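Local coordinates for hypothetical protein (Bacteroides caccae, PDB 4M8R) that is of unknown function but pairs an N-terminal Ig-like domain with a WD40-like domain of the beta-propeller clan, at residues S147-V155 / G166-F177; S190-A198 / A209-Y220. One frame throughout, in Å; residues are numbered along the deposited sequence.

Interaction 1 of 2, residues S147-V155 / G166-F177; sequences SAHPDFRSV and GLAEENGVQQPF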
loop_
_atom_site.group_PDB
_atom_site.type_symbol
_atom_site.label_atom_id
_atom_site.label_comp_id
_atom_site.label_asym_id
_atom_site.label_seq_id
_atom_site.Cartn_x
_atom_site.Cartn_y
_atom_site.Cartn_z
ATOM N N SER A 147 37.140 1.315 16.547
ATOM C CA SER A 147 38.021 1.817 17.611
ATOM C C SER A 147 37.586 3.157 18.212
ATOM O O SER A 147 38.031 3.518 19.299
ATOM C CB SER A 147 39.463 1.922 17.105
ATOM O OG SER A 147 39.554 2.817 16.012
ATOM N N ALA A 148 36.736 3.898 17.507
ATOM C CA ALA A 148 36.151 5.120 18.056
ATOM C C ALA A 148 35.175 4.795 19.193
ATOM O O ALA A 148 35.038 5.570 20.137
ATOM C CB ALA A 148 35.450 5.914 16.962
ATOM N N HIS A 149 34.495 3.653 19.092
ATOM C CA HIS A 149 33.618 3.161 20.158
ATOM C C HIS A 149 33.876 1.668 20.383
ATOM O O HIS A 149 33.054 0.829 20.012
ATOM C CB HIS A 149 32.144 3.416 19.813
ATOM C CG HIS A 149 31.797 4.868 19.704
ATOM N ND1 HIS A 149 31.784 5.715 20.791
ATOM C CD2 HIS A 149 31.460 5.626 18.632
ATOM C CE1 HIS A 149 31.453 6.931 20.395
ATOM N NE2 HIS A 149 31.250 6.904 19.090
ATOM N N PRO A 150 35.020 1.332 21.005
ATOM C CA PRO A 150 35.410 -0.072 21.165
ATOM C C PRO A 150 34.475 -0.874 22.062
ATOM O O PRO A 150 34.478 -2.097 22.008
ATOM C CB PRO A 150 36.806 0.017 21.787
ATOM C CG PRO A 150 36.834 1.332 22.482
ATOM C CD PRO A 150 35.958 2.248 21.680
ATOM N N ASP A 151 33.680 -0.179 22.869
ATOM C CA ASP A 151 32.725 -0.811 23.781
ATOM C C ASP A 151 31.334 -1.003 23.153
ATOM O O ASP A 151 30.369 -1.280 23.872
ATOM C CB ASP A 151 32.610 0.017 25.072
ATOM C CG ASP A 151 32.198 1.471 24.816
ATOM O OD1 ASP A 151 32.561 2.032 23.754
ATOM O OD2 ASP A 151 31.518 2.054 25.687
ATOM N N PHE A 152 31.243 -0.865 21.828
ATOM C CA PHE A 152 29.973 -0.969 21.103
ATOM C C PHE A 152 29.245 -2.242 21.502
ATOM O O PHE A 152 29.815 -3.327 21.482
ATOM C CB PHE A 152 30.223 -0.938 19.589
ATOM C CG PHE A 152 29.023 -0.549 18.756
ATOM C CD1 PHE A 152 28.177 0.487 19.137
ATOM C CD2 PHE A 152 28.780 -1.183 17.543
ATOM C CE1 PHE A 152 27.097 0.849 18.350
ATOM C CE2 PHE A 152 27.705 -0.819 16.748
ATOM C CZ PHE A 152 26.862 0.197 17.154
ATOM N N ARG A 153 27.973 -2.091 21.849
ATOM C CA ARG A 153 27.251 -3.084 22.629
ATOM C C ARG A 153 25.801 -3.166 22.171
ATOM O O ARG A 153 25.260 -2.188 21.665
ATOM C CB ARG A 153 27.296 -2.632 24.081
ATOM C CG ARG A 153 27.102 -3.706 25.123
ATOM C CD ARG A 153 27.493 -3.155 26.485
ATOM N NE ARG A 153 26.675 -1.995 26.856
ATOM C CZ ARG A 153 25.799 -1.958 27.863
ATOM N NH1 ARG A 153 25.599 -3.014 28.651
ATOM N NH2 ARG A 153 25.119 -0.842 28.093
ATOM N N SER A 154 25.173 -4.324 22.362
ATOM C CA SER A 154 23.746 -4.494 22.084
ATOM C C SER A 154 23.441 -4.141 20.633
ATOM O O SER A 154 22.523 -3.375 20.333
ATOM C CB SER A 154 22.918 -3.625 23.036
ATOM O OG SER A 154 21.546 -3.961 22.964
ATOM N N VAL A 155 24.222 -4.721 19.736
ATOM C CA VAL A 155 24.222 -4.307 18.344
ATOM C C VAL A 155 23.034 -4.886 17.586
ATOM O O VAL A 155 22.783 -6.088 17.629
ATOM C CB VAL A 155 25.539 -4.702 17.663
ATOM C CG1 VAL A 155 25.546 -4.244 16.215
ATOM C CG2 VAL A 155 26.708 -4.092 18.425
ATOM N N GLY A 166 23.658 0.562 18.166
ATOM C CA GLY A 166 24.096 -0.058 19.416
ATOM C C GLY A 166 24.411 0.993 20.464
ATOM O O GLY A 166 24.282 2.188 20.205
ATOM N N LEU A 167 24.827 0.548 21.644
ATOM C CA LEU A 167 25.141 1.451 22.746
ATOM C C LEU A 167 26.643 1.571 22.949
ATOM O O LEU A 167 27.373 0.589 22.807
ATOM C CB LEU A 167 24.502 0.947 24.036
ATOM C CG LEU A 167 22.987 0.767 24.001
ATOM C CD1 LEU A 167 22.505 0.175 25.316
ATOM C CD2 LEU A 167 22.293 2.089 23.713
ATOM N N ALA A 168 27.090 2.777 23.292
ATOM C CA ALA A 168 28.492 3.036 23.599
ATOM C C ALA A 168 28.624 4.190 24.586
ATOM O O ALA A 168 27.736 5.036 24.694
ATOM C CB ALA A 168 29.265 3.342 22.330
ATOM N N GLU A 169 29.736 4.205 25.316
ATOM C CA GLU A 169 29.997 5.238 26.311
ATOM C C GLU A 169 30.286 6.558 25.616
ATOM O O GLU A 169 31.088 6.612 24.688
ATOM C CB GLU A 169 31.190 4.850 27.184
ATOM C CG GLU A 169 31.410 5.754 28.390
ATOM C CD GLU A 169 30.607 5.329 29.607
ATOM O OE1 GLU A 169 29.497 4.774 29.444
ATOM O OE2 GLU A 169 31.092 5.549 30.734
ATOM N N GLU A 170 29.622 7.616 26.070
ATOM C CA GLU A 170 29.853 8.961 25.555
ATOM C C GLU A 170 29.455 9.966 26.624
ATOM O O GLU A 170 28.328 9.925 27.123
ATOM C CB GLU A 170 29.044 9.197 24.275
ATOM C CG GLU A 170 29.370 10.494 23.535
ATOM C CD GLU A 170 30.597 10.396 22.640
ATOM O OE1 GLU A 170 31.547 9.659 22.985
ATOM O OE2 GLU A 170 30.612 11.067 21.585
ATOM N N ASN A 171 30.386 10.852 26.977
ATOM C CA ASN A 171 30.175 11.831 28.042
ATOM C C ASN A 171 29.722 11.175 29.347
ATOM O O ASN A 171 28.833 11.677 30.032
ATOM C CB ASN A 171 29.176 12.911 27.599
ATOM C CG ASN A 171 29.636 13.659 26.357
ATOM O OD1 ASN A 171 30.830 13.880 26.159
ATOM N ND2 ASN A 171 28.685 14.064 25.521
ATOM N N GLY A 172 30.327 10.034 29.669
ATOM C CA GLY A 172 30.103 9.367 30.948
ATOM C C GLY A 172 28.850 8.519 31.067
ATOM O O GLY A 172 28.572 7.991 32.146
ATOM N N VAL A 173 28.083 8.389 29.981
ATOM C CA VAL A 173 26.872 7.559 29.988
ATOM C C VAL A 173 26.721 6.733 28.720
ATOM O O VAL A 173 27.380 6.988 27.715
ATOM C CB VAL A 173 25.586 8.397 30.185
ATOM C CG1 VAL A 173 25.574 9.061 31.555
ATOM C CG2 VAL A 173 25.425 9.433 29.077
ATOM N N GLN A 174 25.838 5.742 28.790
ATOM C CA GLN A 174 25.509 4.895 27.649
ATOM C C GLN A 174 24.548 5.634 26.721
ATOM O O GLN A 174 23.514 6.143 27.168
ATOM C CB GLN A 174 24.887 3.572 28.125
ATOM C CG GLN A 174 25.876 2.617 28.778
ATOM C CD GLN A 174 26.873 2.037 27.780
ATOM O OE1 GLN A 174 26.493 1.336 26.843
ATOM N NE2 GLN A 174 28.154 2.314 27.986
ATOM N N GLN A 175 24.898 5.684 25.437
ATOM C CA GLN A 175 24.106 6.384 24.429
ATOM C C GLN A 175 24.037 5.595 23.130
ATOM O O GLN A 175 24.951 4.836 22.809
ATOM C CB GLN A 175 24.718 7.746 24.129
ATOM C CG GLN A 175 24.809 8.663 25.332
ATOM C CD GLN A 175 24.926 10.121 24.926
ATOM O OE1 GLN A 175 24.071 10.640 24.207
ATOM N NE2 GLN A 175 25.972 10.793 25.402
ATOM N N PRO A 176 22.950 5.779 22.364
ATOM C CA PRO A 176 22.808 5.077 21.099
ATOM C C PRO A 176 23.579 5.733 19.956
ATOM O O PRO A 176 23.562 6.961 19.819
ATOM C CB PRO A 176 21.305 5.140 20.833
ATOM C CG PRO A 176 20.863 6.379 21.515
ATOM C CD PRO A 176 21.724 6.507 22.731
ATOM N N PHE A 177 24.233 4.896 19.150
ATOM C CA PHE A 177 24.942 5.326 17.948
ATOM C C PHE A 177 24.572 4.473 16.749
ATOM O O PHE A 177 24.203 3.313 16.898
ATOM C CB PHE A 177 26.443 5.215 18.164
ATOM C CG PHE A 177 26.980 6.220 19.124
ATOM C CD1 PHE A 177 27.414 7.455 18.672
ATOM C CD2 PHE A 177 27.039 5.936 20.476
ATOM C CE1 PHE A 177 27.908 8.391 19.556
ATOM C CE2 PHE A 177 27.527 6.869 21.363
ATOM C CZ PHE A 177 27.964 8.097 20.903
#

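Interaction 2 of 2, residues S190-A198 / A209-Y220; sequences SFYDYNTLA and AIQQRGKGYSLY. With PO4 (phosphate ion), chain D; PO4 (phosphate ion), chain C.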
loop_
_atom_site.group_PDB
_atom_site.type_symbol
_atom_site.label_atom_id
_atom_site.label_comp_id
_atom_site.label_asym_id
_atom_site.label_seq_id
_atom_site.Cartn_x
_atom_site.Cartn_y
_atom_site.Cartn_z
ATOM N N SER A 190 20.773 10.162 19.900
ATOM C CA SER A 190 20.040 10.934 20.902
ATOM C C SER A 190 20.533 12.372 20.936
ATOM O O SER A 190 21.726 12.637 20.799
ATOM C CB SER A 190 20.171 10.304 22.285
ATOM O OG SER A 190 19.402 9.116 22.374
ATOM N N PHE A 191 19.601 13.300 21.107
ATOM C CA PHE A 191 19.948 14.706 21.197
ATOM C C PHE A 191 20.601 15.010 22.541
ATOM O O PHE A 191 21.660 15.626 22.584
ATOM C CB PHE A 191 18.722 15.596 20.986
ATOM C CG PHE A 191 19.065 17.043 20.837
ATOM C CD1 PHE A 191 19.580 17.520 19.643
ATOM C CD2 PHE A 191 18.913 17.924 21.902
ATOM C CE1 PHE A 191 19.916 18.854 19.508
ATOM C CE2 PHE A 191 19.248 19.257 21.774
ATOM C CZ PHE A 191 19.749 19.724 20.576
ATOM N N TYR A 192 19.971 14.580 23.628
ATOM C CA TYR A 192 20.513 14.825 24.962
ATOM C C TYR A 192 21.409 13.678 25.417
ATOM O O TYR A 192 21.325 12.562 24.910
ATOM C CB TYR A 192 19.390 15.048 25.982
ATOM C CG TYR A 192 18.616 16.338 25.795
ATOM C CD1 TYR A 192 19.251 17.578 25.880
ATOM C CD2 TYR A 192 17.246 16.321 25.555
ATOM C CE1 TYR A 192 18.541 18.758 25.716
ATOM C CE2 TYR A 192 16.530 17.494 25.391
ATOM C CZ TYR A 192 17.179 18.708 25.471
ATOM O OH TYR A 192 16.452 19.862 25.302
ATOM N N ASP A 193 22.262 13.973 26.391
ATOM C CA ASP A 193 23.196 13.001 26.951
ATOM C C ASP A 193 22.560 12.284 28.139
ATOM O O ASP A 193 22.994 12.446 29.272
ATOM C CB ASP A 193 24.493 13.704 27.372
ATOM C CG ASP A 193 25.223 14.332 26.198
ATOM O OD1 ASP A 193 25.684 13.584 25.312
ATOM O OD2 ASP A 193 25.338 15.575 26.165
ATOM N N TYR A 194 21.518 11.503 27.868
ATOM C CA TYR A 194 20.827 10.750 28.909
ATOM C C TYR A 194 21.288 9.302 28.862
ATOM O O TYR A 194 21.435 8.726 27.788
ATOM C CB TYR A 194 19.304 10.829 28.727
ATOM C CG TYR A 194 18.693 12.225 28.860
ATOM C CD1 TYR A 194 19.282 13.207 29.661
ATOM C CD2 TYR A 194 17.496 12.549 28.212
ATOM C CE1 TYR A 194 18.717 14.468 29.790
ATOM C CE2 TYR A 194 16.921 13.809 28.342
ATOM C CZ TYR A 194 17.536 14.767 29.133
ATOM O OH TYR A 194 16.990 16.026 29.274
ATOM N N ASN A 195 21.517 8.715 30.031
ATOM C CA ASN A 195 21.965 7.333 30.110
ATOM C C ASN A 195 20.901 6.388 29.573
ATOM O O ASN A 195 19.713 6.558 29.844
ATOM C CB ASN A 195 22.310 6.958 31.554
ATOM C CG ASN A 195 22.965 5.593 31.666
ATOM O OD1 ASN A 195 23.956 5.312 30.993
ATOM N ND2 ASN A 195 22.403 4.733 32.506
ATOM N N THR A 196 21.344 5.392 28.817
ATOM C CA THR A 196 20.452 4.463 28.146
ATOM C C THR A 196 20.558 3.065 28.758
ATOM O O THR A 196 21.606 2.425 28.675
ATOM C CB THR A 196 20.801 4.402 26.652
ATOM O OG1 THR A 196 20.887 5.735 26.131
ATOM C CG2 THR A 196 19.751 3.614 25.876
ATOM N N LEU A 197 19.467 2.601 29.360
ATOM C CA LEU A 197 19.385 1.243 29.887
ATOM C C LEU A 197 19.532 0.184 28.809
ATOM O O LEU A 197 20.207 -0.820 29.018
ATOM C CB LEU A 197 18.033 0.999 30.563
ATOM C CG LEU A 197 17.796 1.499 31.976
ATOM C CD1 LEU A 197 16.454 0.963 32.458
ATOM C CD2 LEU A 197 18.910 1.063 32.915
ATOM N N ALA A 198 18.862 0.390 27.675
ATOM C CA ALA A 198 18.773 -0.635 26.641
ATOM C C ALA A 198 18.160 -0.106 25.362
ATOM O O ALA A 198 17.354 0.816 25.391
ATOM C CB ALA A 198 17.937 -1.806 27.142
ATOM N N ALA A 209 14.536 3.147 22.707
ATOM C CA ALA A 209 15.515 3.080 23.782
ATOM C C ALA A 209 14.893 3.545 25.090
ATOM O O ALA A 209 14.081 4.470 25.101
ATOM C CB ALA A 209 16.734 3.921 23.444
ATOM N N ILE A 210 15.259 2.882 26.181
ATOM C CA ILE A 210 14.840 3.296 27.508
ATOM C C ILE A 210 15.945 4.196 28.055
ATOM O O ILE A 210 17.083 3.762 28.213
ATOM C CB ILE A 210 14.591 2.084 28.426
ATOM C CG1 ILE A 210 13.490 1.195 27.831
ATOM C CG2 ILE A 210 14.184 2.542 29.816
ATOM C CD1 ILE A 210 13.403 -0.193 28.430
ATOM N N GLN A 211 15.609 5.455 28.315
ATOM C CA GLN A 211 16.604 6.452 28.698
ATOM C C GLN A 211 16.134 7.282 29.872
ATOM O O GLN A 211 14.934 7.433 30.094
ATOM C CB GLN A 211 16.902 7.383 27.531
ATOM C CG GLN A 211 17.447 6.684 26.302
ATOM C CD GLN A 211 17.808 7.669 25.212
ATOM O OE1 GLN A 211 16.951 8.404 24.719
ATOM N NE2 GLN A 211 19.079 7.688 24.822
ATOM N N GLN A 212 17.099 7.826 30.607
ATOM C CA GLN A 212 16.833 8.588 31.820
ATOM C C GLN A 212 16.458 10.028 31.480
ATOM O O GLN A 212 17.322 10.902 31.386
ATOM C CB GLN A 212 18.058 8.554 32.731
ATOM C CG GLN A 212 17.833 9.197 34.082
ATOM C CD GLN A 212 18.921 8.834 35.072
ATOM O OE1 GLN A 212 20.111 8.898 34.756
ATOM N NE2 GLN A 212 18.519 8.434 36.271
ATOM N N ARG A 213 15.160 10.263 31.303
ATOM C CA ARG A 213 14.637 11.582 30.940
ATOM C C ARG A 213 14.802 12.604 32.067
ATOM O O ARG A 213 14.896 13.804 31.810
ATOM C CB ARG A 213 13.158 11.470 30.544
ATOM C CG ARG A 213 12.546 12.739 29.967
ATOM C CD ARG A 213 11.150 12.471 29.432
ATOM N NE ARG A 213 10.584 13.650 28.785
ATOM C CZ ARG A 213 9.334 13.749 28.340
ATOM N NH1 ARG A 213 8.483 12.738 28.465
ATOM N NH2 ARG A 213 8.930 14.873 27.759
ATOM N N GLY A 214 14.827 12.123 33.310
ATOM C CA GLY A 214 15.044 12.985 34.468
ATOM C C GLY A 214 15.334 12.174 35.717
ATOM O O GLY A 214 16.366 11.511 35.805
ATOM N N LYS A 215 14.418 12.226 36.679
ATOM C CA LYS A 215 14.507 11.391 37.873
ATOM C C LYS A 215 14.392 9.907 37.515
ATOM O O LYS A 215 15.041 9.064 38.134
ATOM C CB LYS A 215 13.422 11.777 38.886
ATOM C CG LYS A 215 11.998 11.472 38.431
ATOM C CD LYS A 215 10.955 12.282 39.195
ATOM C CE LYS A 215 9.570 12.131 38.576
ATOM N NZ LYS A 215 9.498 12.657 37.179
ATOM N N GLY A 216 13.580 9.603 36.502
ATOM C CA GLY A 216 13.337 8.224 36.078
ATOM C C GLY A 216 13.498 7.999 34.589
ATOM O O GLY A 216 14.001 8.864 33.861
ATOM N N TYR A 217 13.052 6.827 34.141
ATOM C CA TYR A 217 13.285 6.366 32.781
ATOM C C TYR A 217 12.035 6.454 31.913
ATOM O O TYR A 217 10.928 6.182 32.373
ATOM C CB TYR A 217 13.815 4.931 32.808
ATOM C CG TYR A 217 15.205 4.843 33.387
ATOM C CD1 TYR A 217 16.320 5.039 32.585
ATOM C CD2 TYR A 217 15.407 4.596 34.744
ATOM C CE1 TYR A 217 17.599 4.978 33.107
ATOM C CE2 TYR A 217 16.684 4.531 35.275
ATOM C CZ TYR A 217 17.775 4.725 34.451
ATOM O OH TYR A 217 19.052 4.669 34.954
ATOM N N SER A 218 12.234 6.845 30.657
ATOM C CA SER A 218 11.158 6.935 29.671
ATOM C C SER A 218 11.537 6.180 28.411
ATOM O O SER A 218 12.705 5.865 28.189
ATOM C CB SER A 218 10.883 8.392 29.301
ATOM O OG SER A 218 10.320 9.098 30.387
ATOM N N LEU A 219 10.537 5.899 27.584
ATOM C CA LEU A 219 10.744 5.185 26.334
ATOM C C LEU A 219 10.880 6.193 25.196
ATOM O O LEU A 219 10.051 7.085 25.063
ATOM C CB LEU A 219 9.568 4.244 26.077
ATOM C CG LEU A 219 9.677 3.325 24.862
ATOM C CD1 LEU A 219 10.850 2.369 25.011
ATOM C CD2 LEU A 219 8.375 2.562 24.682
ATOM N N TYR A 220 11.928 6.040 24.394
ATOM C CA TYR A 220 12.243 6.971 23.312
ATOM C C TYR A 220 12.308 6.253 21.975
ATOM O O TYR A 220 12.652 5.077 21.910
ATOM C CB TYR A 220 13.620 7.601 23.526
ATOM C CG TYR A 220 13.706 8.678 24.585
ATOM C CD1 TYR A 220 13.667 8.358 25.937
ATOM C CD2 TYR A 220 13.881 10.013 24.228
ATOM C CE1 TYR A 220 13.768 9.344 26.904
ATOM C CE2 TYR A 220 13.986 11.003 25.187
ATOM C CZ TYR A 220 13.933 10.667 26.519
ATOM O OH TYR A 220 14.031 11.656 27.462
HETATM P P PO4 D . 12.045 16.984 27.200
HETATM O O1 PO4 D . 13.110 17.272 26.170
HETATM O O2 PO4 D . 10.681 16.880 26.558
HETATM O O3 PO4 D . 12.332 15.686 27.915
HETATM O O4 PO4 D . 12.044 18.133 28.175
HETATM P P PO4 C . 5.327 15.126 27.310
HETATM O O1 PO4 C . 6.006 16.439 26.966
HETATM O O2 PO4 C . 3.941 15.089 26.719
HETATM O O3 PO4 C . 6.124 13.985 26.750
HETATM O O4 PO4 C . 5.282 14.962 28.805
HETATM O O HOH W 1 16.794 10.222 22.620
HETATM O O HOH W 2 20.881 10.361 32.544
#

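Interaction 1 of 2, residues S147-V155 / G166-F177
Arg153 and Leu167 pair antiparallel through their backbones: Leu167 N gives a nearly straight bond to Arg153 O (2.8 Å, 167° at the hydrogen), while the return bond from Arg153 N to Leu167 O is bent and weak. This pair sets strand 153-156 on the edge of strand 163-170, and a type I turn from His149 to Phe152 brings the chain up to it.

Polar side chains continue the contact beyond the paired backbones. Asp151 OD2 accepts from Glu169 N at 2.8 Å on its syn side; CG of Asp151 sits between its backbone N and carbonyl carbon (chi1 57°), which turns the carboxylate to that amide. Arg153 bends at chi3 and its NH2 reaches Gln174 OE1 at 2.9 Å, coming from above the amide plane, with a weak second bond from NE. The same amide gives NE2 to Glu169 OE1 at 3.2 Å. A lysine in place of Gln174 would probably leave the Arg153 guanidinium without its acceptor on this side and bring a like charge toward it.

Aromatic groups fill the other side of the contact. His149 NE2 lies over one face of the Phe177 ring, 3.7 Å from CE1, the planes inclined by 34°. The Phe152 ring reaches Gly166, CE1 to CA being 3.3 Å, and a CB modelled on this glycine would collide with that ring. Trp186 meets both His149 and Phe152 edge-to-face.

With Asp259 forming a salt bridge to Arg153 NH1, the guanidinium is held from two directions, and the carboxylate of Asp151 is likely to be stabilised as an anion by the amide it accepts from.

Interaction 2 of 2, residues S190-A198 / A209-Y220
In the beta hairpin of strands 196-201 and 208-212, Thr196 faces Gln211 as an antiparallel non-hydrogen-bonded pair, CA to CA 4.4 Å. Backbone bonds flank the pair: Gln212 N to Asn195 O, and Leu197 N to Ile210 O.

Gln211 carries the polar side of the contact. Its side chain runs alongside Thr196, extended beyond CG, and NE2 donates to Thr196 OG1 at 3.0 Å in an almost straight bond (174°) lying in the amide plane. Thr196 OG1 is also hydrogen-bonded to Gln174 O of strand 173-180, so the amide meets a hydroxyl already tied to the neighbouring sheet. A second bond from NE2 goes to Ser190 OG at 2.9 Å, so both acceptors lie close to one plane and fix the rotation of the amide. Water 1 also binds Ser190 OG and donates to Gln211 OE1, and this oxygen sits over one face of the Tyr220 ring.

These strands belong to the sheet that continues through strand 217-221, consistent with a blade of the WD40-like domain. The third strand supplies an apolar cover: Leu197 CG stands over the face of Tyr217 in a CH-pi contact, 4.0 Å from the ring centroid and 26° off its normal. CG of Leu197 lies anti to the carbonyl carbon (chi1 -80°), and its CD1 also reaches Ile210 CG2 at 3.8 Å.

At the other end, the Tyr194 ring presents a face to Gln212 O, 3.2 Å from CG. The extended Arg213 side chain leads away to two phosphate ions, probably from the crystallisation liquor. Arg213 NE gives a bond of 2.8 Å to O3 of the chain D phosphate, and NH2 bonds to both ions; Arg49, Arg89 and Lys105 of the second subunit also bind phosphate here.

Interaction 1 closes before interaction 2 opens along the chain, and their centres lie about 14 Å apart within the WD40-like domain. Each joins a strand, 153-156 or 196-201, to the hairpin that follows it, so the two have the same local topology in successive sheets, as expected of neighbouring propeller blades. They touch directly where strand 173-180 meets the start of the next sheet: Gln175 NE2 lies 2.8 Å from Asp193 OD1 and Gln174 O 2.9 Å from Thr196 OG1, both probable hydrogen bonds, while Pro176 packs on Ser190. Interaction 2 alone has the second subunit within reach, placing it near the assembly interface.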